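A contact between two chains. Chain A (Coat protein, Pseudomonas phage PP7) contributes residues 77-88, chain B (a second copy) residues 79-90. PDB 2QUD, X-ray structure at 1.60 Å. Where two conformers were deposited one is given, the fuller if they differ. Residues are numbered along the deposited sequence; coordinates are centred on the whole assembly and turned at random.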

# COMPACT_ATOMS: atom_id res chain seq x y z
N ARG A 77 -8.00 -21.48 4.06
CA ARG A 77 -7.89 -22.01 2.70
C ARG A 77 -6.71 -21.35 1.96
O ARG A 77 -5.88 -22.02 1.35
CB ARG A 77 -9.21 -21.72 1.98
CG ARG A 77 -9.45 -22.50 0.72
CD ARG A 77 -10.54 -21.85 -0.11
NE ARG A 77 -11.79 -21.66 0.63
CZ ARG A 77 -12.83 -20.94 0.21
NH1 ARG A 77 -12.81 -20.29 -0.96
NH2 ARG A 77 -13.91 -20.85 0.98
N TYR A 78 -6.67 -20.03 1.99
CA TYR A 78 -5.56 -19.28 1.37
C TYR A 78 -5.50 -17.92 2.04
O TYR A 78 -6.47 -17.51 2.71
CB TYR A 78 -5.71 -19.12 -0.16
CG TYR A 78 -6.99 -18.47 -0.64
CD1 TYR A 78 -7.14 -17.09 -0.63
CD2 TYR A 78 -8.06 -19.23 -1.10
CE1 TYR A 78 -8.34 -16.49 -1.04
CE2 TYR A 78 -9.25 -18.63 -1.52
CZ TYR A 78 -9.38 -17.26 -1.48
OH TYR A 78 -10.55 -16.68 -1.91
N THR A 79 -4.36 -17.26 1.85
CA THR A 79 -4.13 -15.93 2.41
C THR A 79 -3.63 -15.04 1.29
O THR A 79 -2.71 -15.39 0.56
CB THR A 79 -3.12 -15.94 3.57
OG1 THR A 79 -3.57 -16.87 4.58
CG2 THR A 79 -2.99 -14.51 4.20
N GLN A 80 -4.26 -13.89 1.17
CA GLN A 80 -3.79 -12.85 0.27
C GLN A 80 -3.25 -11.68 1.06
O GLN A 80 -3.65 -11.44 2.20
CB GLN A 80 -4.92 -12.45 -0.63
CG GLN A 80 -5.36 -13.63 -1.49
CD GLN A 80 -6.38 -13.25 -2.51
OE1 GLN A 80 -6.12 -13.36 -3.69
NE2 GLN A 80 -7.56 -12.83 -2.07
N VAL A 81 -2.30 -10.97 0.44
CA VAL A 81 -1.47 -10.01 1.15
C VAL A 81 -1.34 -8.73 0.33
O VAL A 81 -1.18 -8.78 -0.89
CB VAL A 81 -0.05 -10.58 1.40
CG1 VAL A 81 0.69 -9.67 2.31
CG2 VAL A 81 -0.11 -12.01 1.99
N TRP A 82 -1.44 -7.58 0.99
CA TRP A 82 -1.00 -6.33 0.40
C TRP A 82 -0.08 -5.60 1.33
O TRP A 82 -0.48 -5.13 2.35
CB TRP A 82 -2.19 -5.48 0.02
CG TRP A 82 -1.93 -4.27 -0.84
CD1 TRP A 82 -0.86 -3.42 -0.78
CD2 TRP A 82 -2.78 -3.76 -1.85
NE1 TRP A 82 -1.00 -2.44 -1.69
CE2 TRP A 82 -2.18 -2.61 -2.36
CE3 TRP A 82 -4.02 -4.14 -2.35
CZ2 TRP A 82 -2.76 -1.86 -3.36
CZ3 TRP A 82 -4.57 -3.43 -3.32
CH2 TRP A 82 -3.96 -2.31 -3.84
N SER A 83 1.18 -5.55 0.94
CA SER A 83 2.17 -4.92 1.79
C SER A 83 2.69 -3.63 1.17
O SER A 83 2.67 -3.44 -0.04
CB SER A 83 3.31 -5.88 2.12
OG SER A 83 3.96 -6.30 0.95
N HIS A 84 3.12 -2.74 2.05
CA HIS A 84 3.63 -1.41 1.74
C HIS A 84 5.03 -1.29 2.28
O HIS A 84 5.31 -1.73 3.38
CB HIS A 84 2.76 -0.33 2.38
CG HIS A 84 1.32 -0.45 2.03
ND1 HIS A 84 0.71 0.31 1.05
CD2 HIS A 84 0.38 -1.29 2.50
CE1 HIS A 84 -0.56 -0.06 0.95
NE2 HIS A 84 -0.78 -1.04 1.82
N ASP A 85 5.91 -0.66 1.50
CA ASP A 85 7.27 -0.40 1.92
C ASP A 85 7.50 1.06 1.54
O ASP A 85 7.55 1.40 0.37
CB ASP A 85 8.22 -1.32 1.20
CG ASP A 85 9.63 -1.28 1.75
OD1 ASP A 85 10.21 -2.37 1.83
OD2 ASP A 85 10.15 -0.20 2.09
N VAL A 86 7.64 1.91 2.55
CA VAL A 86 7.74 3.36 2.34
C VAL A 86 9.11 3.82 2.86
O VAL A 86 9.48 3.56 4.01
CB VAL A 86 6.59 4.16 3.05
CG1 VAL A 86 6.53 5.61 2.54
CG2 VAL A 86 5.20 3.46 2.93
N THR A 87 9.83 4.53 2.00
CA THR A 87 11.14 5.08 2.30
C THR A 87 10.96 6.59 2.46
O THR A 87 10.59 7.27 1.49
CB THR A 87 12.18 4.79 1.21
OG1 THR A 87 12.40 3.39 1.12
CG2 THR A 87 13.50 5.47 1.53
N ILE A 88 11.21 7.04 3.69
CA ILE A 88 11.06 8.44 4.08
C ILE A 88 12.43 8.96 4.49
O ILE A 88 13.10 8.41 5.35
CB ILE A 88 10.02 8.60 5.22
CG1 ILE A 88 8.61 8.20 4.72
CG2 ILE A 88 10.01 10.03 5.74
CD1 ILE A 88 8.03 9.11 3.65
N THR B 79 15.29 10.96 -2.88
CA THR B 79 14.11 10.28 -3.45
C THR B 79 13.39 9.52 -2.36
O THR B 79 14.00 8.83 -1.54
CB THR B 79 14.50 9.26 -4.55
OG1 THR B 79 15.27 9.94 -5.56
CG2 THR B 79 13.26 8.63 -5.19
N GLN B 80 12.07 9.70 -2.34
CA GLN B 80 11.22 8.95 -1.41
C GLN B 80 10.38 8.00 -2.24
O GLN B 80 10.07 8.28 -3.40
CB GLN B 80 10.43 9.92 -0.54
CG GLN B 80 11.37 10.65 0.44
CD GLN B 80 10.70 11.65 1.34
OE1 GLN B 80 10.84 11.59 2.57
NE2 GLN B 80 9.96 12.59 0.74
N VAL B 81 10.04 6.86 -1.64
CA VAL B 81 9.50 5.73 -2.37
C VAL B 81 8.33 5.14 -1.58
O VAL B 81 8.42 4.99 -0.38
CB VAL B 81 10.56 4.67 -2.61
CG1 VAL B 81 9.97 3.54 -3.45
CG2 VAL B 81 11.76 5.30 -3.31
N TRP B 82 7.22 4.84 -2.26
CA TRP B 82 6.17 4.06 -1.67
C TRP B 82 5.88 2.91 -2.62
O TRP B 82 5.35 3.11 -3.71
CB TRP B 82 4.92 4.89 -1.41
CG TRP B 82 3.88 4.21 -0.55
CD1 TRP B 82 3.50 2.90 -0.57
CD2 TRP B 82 3.06 4.84 0.44
NE1 TRP B 82 2.48 2.68 0.33
CE2 TRP B 82 2.23 3.84 0.99
CE3 TRP B 82 2.99 6.14 0.94
CZ2 TRP B 82 1.29 4.12 1.97
CZ3 TRP B 82 2.04 6.42 1.91
CH2 TRP B 82 1.21 5.42 2.41
N SER B 83 6.27 1.71 -2.18
CA SER B 83 6.12 0.47 -2.93
C SER B 83 5.00 -0.41 -2.37
O SER B 83 4.78 -0.42 -1.17
CB SER B 83 7.43 -0.33 -2.94
OG SER B 83 8.43 0.31 -3.71
N HIS B 84 4.34 -1.15 -3.26
CA HIS B 84 3.27 -2.09 -2.95
C HIS B 84 3.66 -3.46 -3.46
O HIS B 84 4.15 -3.57 -4.57
CB HIS B 84 2.01 -1.67 -3.66
CG HIS B 84 1.61 -0.26 -3.36
ND1 HIS B 84 0.62 0.04 -2.45
CD2 HIS B 84 2.10 0.92 -3.80
CE1 HIS B 84 0.51 1.36 -2.35
NE2 HIS B 84 1.39 1.92 -3.17
N ASP B 85 3.43 -4.49 -2.64
CA ASP B 85 3.64 -5.88 -3.05
C ASP B 85 2.35 -6.60 -2.70
O ASP B 85 2.04 -6.77 -1.54
CB ASP B 85 4.86 -6.45 -2.32
CG ASP B 85 5.24 -7.86 -2.77
OD1 ASP B 85 6.36 -8.28 -2.42
OD2 ASP B 85 4.45 -8.55 -3.44
N VAL B 86 1.61 -6.99 -3.74
CA VAL B 86 0.31 -7.61 -3.59
C VAL B 86 0.39 -9.09 -4.00
O VAL B 86 0.79 -9.39 -5.12
CB VAL B 86 -0.76 -6.88 -4.38
CG1 VAL B 86 -2.14 -7.33 -3.90
CG2 VAL B 86 -0.60 -5.37 -4.26
N THR B 87 0.02 -9.99 -3.08
CA THR B 87 0.01 -11.43 -3.35
C THR B 87 -1.42 -11.83 -3.56
O THR B 87 -2.23 -11.78 -2.63
CB THR B 87 0.60 -12.27 -2.21
OG1 THR B 87 1.96 -11.91 -2.02
CG2 THR B 87 0.49 -13.79 -2.51
N ILE B 88 -1.71 -12.27 -4.79
CA ILE B 88 -3.05 -12.59 -5.24
C ILE B 88 -3.08 -14.09 -5.56
O ILE B 88 -2.37 -14.54 -6.45
CB ILE B 88 -3.42 -11.74 -6.51
CG1 ILE B 88 -3.27 -10.23 -6.22
CG2 ILE B 88 -4.83 -12.07 -6.99
CD1 ILE B 88 -3.19 -9.34 -7.42
N VAL B 89 -3.89 -14.85 -4.82
CA VAL B 89 -3.88 -16.31 -4.95
C VAL B 89 -4.67 -16.69 -6.19
O VAL B 89 -5.74 -16.13 -6.46
CB VAL B 89 -4.42 -16.97 -3.65
CG1 VAL B 89 -4.70 -18.44 -3.86
CG2 VAL B 89 -3.41 -16.75 -2.52
N ALA B 90 -4.11 -17.61 -6.97
CA ALA B 90 -4.64 -17.93 -8.29
C ALA B 90 -6.07 -18.46 -8.21
O ALA B 90 -6.94 -18.00 -8.96
CB ALA B 90 -3.71 -18.91 -9.02

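When two copies of one protein pair two strands in antiparallel fashion, the contacts made by one chain can recur with the roles exchanged. The PP7 coat protein illustrates the principle, in a register that places A:His84 opposite B:His84. The two strands run at 174° to each other, their axes approach to 4.6 Å, and the two stretches together bury 965 Å².

Along chain A, A:Arg77 remains out of reach, and the contact opens at A:Tyr78, whose CB lies 3.9 Å from B:Val89 CG1. B:Val89 also reaches the backbone, its CG2 standing 3.4 Å from A:Thr79 O, while the CA-to-CB bond of A:Thr79 points away. A:Gln80 leaves its CA sideways, but its chain brings the amide end back to the partner, where OE1 accepts a hydrogen bond from B:Val89 N at 2.9 Å. A side chain thus takes over where the regular backbone ladder stops.

That ladder begins at A:Val81, paired with B:Thr87. A:Val81 N donates to B:Thr87 O at 3.2 Å, and B:Thr87 N returns a shorter bond to A:Val81 O, 2.8 Å. The same carbonyl, A:Val81 O, receives a CA-H...O contact from B:Val86 CA at 3.3 Å, as is common in antiparallel sheets.

A:Trp82 occupies a non-hydrogen-bonded position opposite B:Val86, where the CA atoms are only 4.4 Å apart. With no backbone bonds between this pair, the side chains supply the interaction. B:Val86 CG2 sits 3.6 Å from A:Trp82 CD2, over the face of the five-membered ring and only 10° off its normal, a CH-pi contact. The edge of the same indole is used differently: A:Trp82 NE1 donates a nearly straight hydrogen bond to B:His84 ND1, 3.1 Å away. One ring therefore serves two partners, a methyl over its face and a nitrogen near its plane.

A:Ser83 restores the ladder. Its N donates to B:Asp85 O and its O accepts from B:Asp85 N, each bond measuring 2.9 Å. The side chains of this pair lie on the opposite face of the sheet from the tryptophans.

At A:His84 the strand meets itself. The two imidazoles bring A:His84 ND1 within 3.5 Å of B:His84 ND1, yet each of these nitrogens accepts from an indole; here B:Trp82 NE1 donates to A:His84 ND1 at 3.0 Å. The tryptophan and histidine rings meet rim to rim, consistent with a bond near the plane of both rings.

Beyond this centre the pattern repeats in reverse. A:Asp85 exchanges two 2.9 Å bonds with B:Ser83, from A:Asp85 N to B:Ser83 O and from B:Ser83 N to A:Asp85 O. A:Val86 CG2 makes the matching CH-pi contact, 3.6 Å from B:Trp82 CD2, and A:Thr87 N donates to B:Val81 O at 2.8 Å. Finally, A:Ile88 CA approaches B:Gln80 OE1 at 3.5 Å.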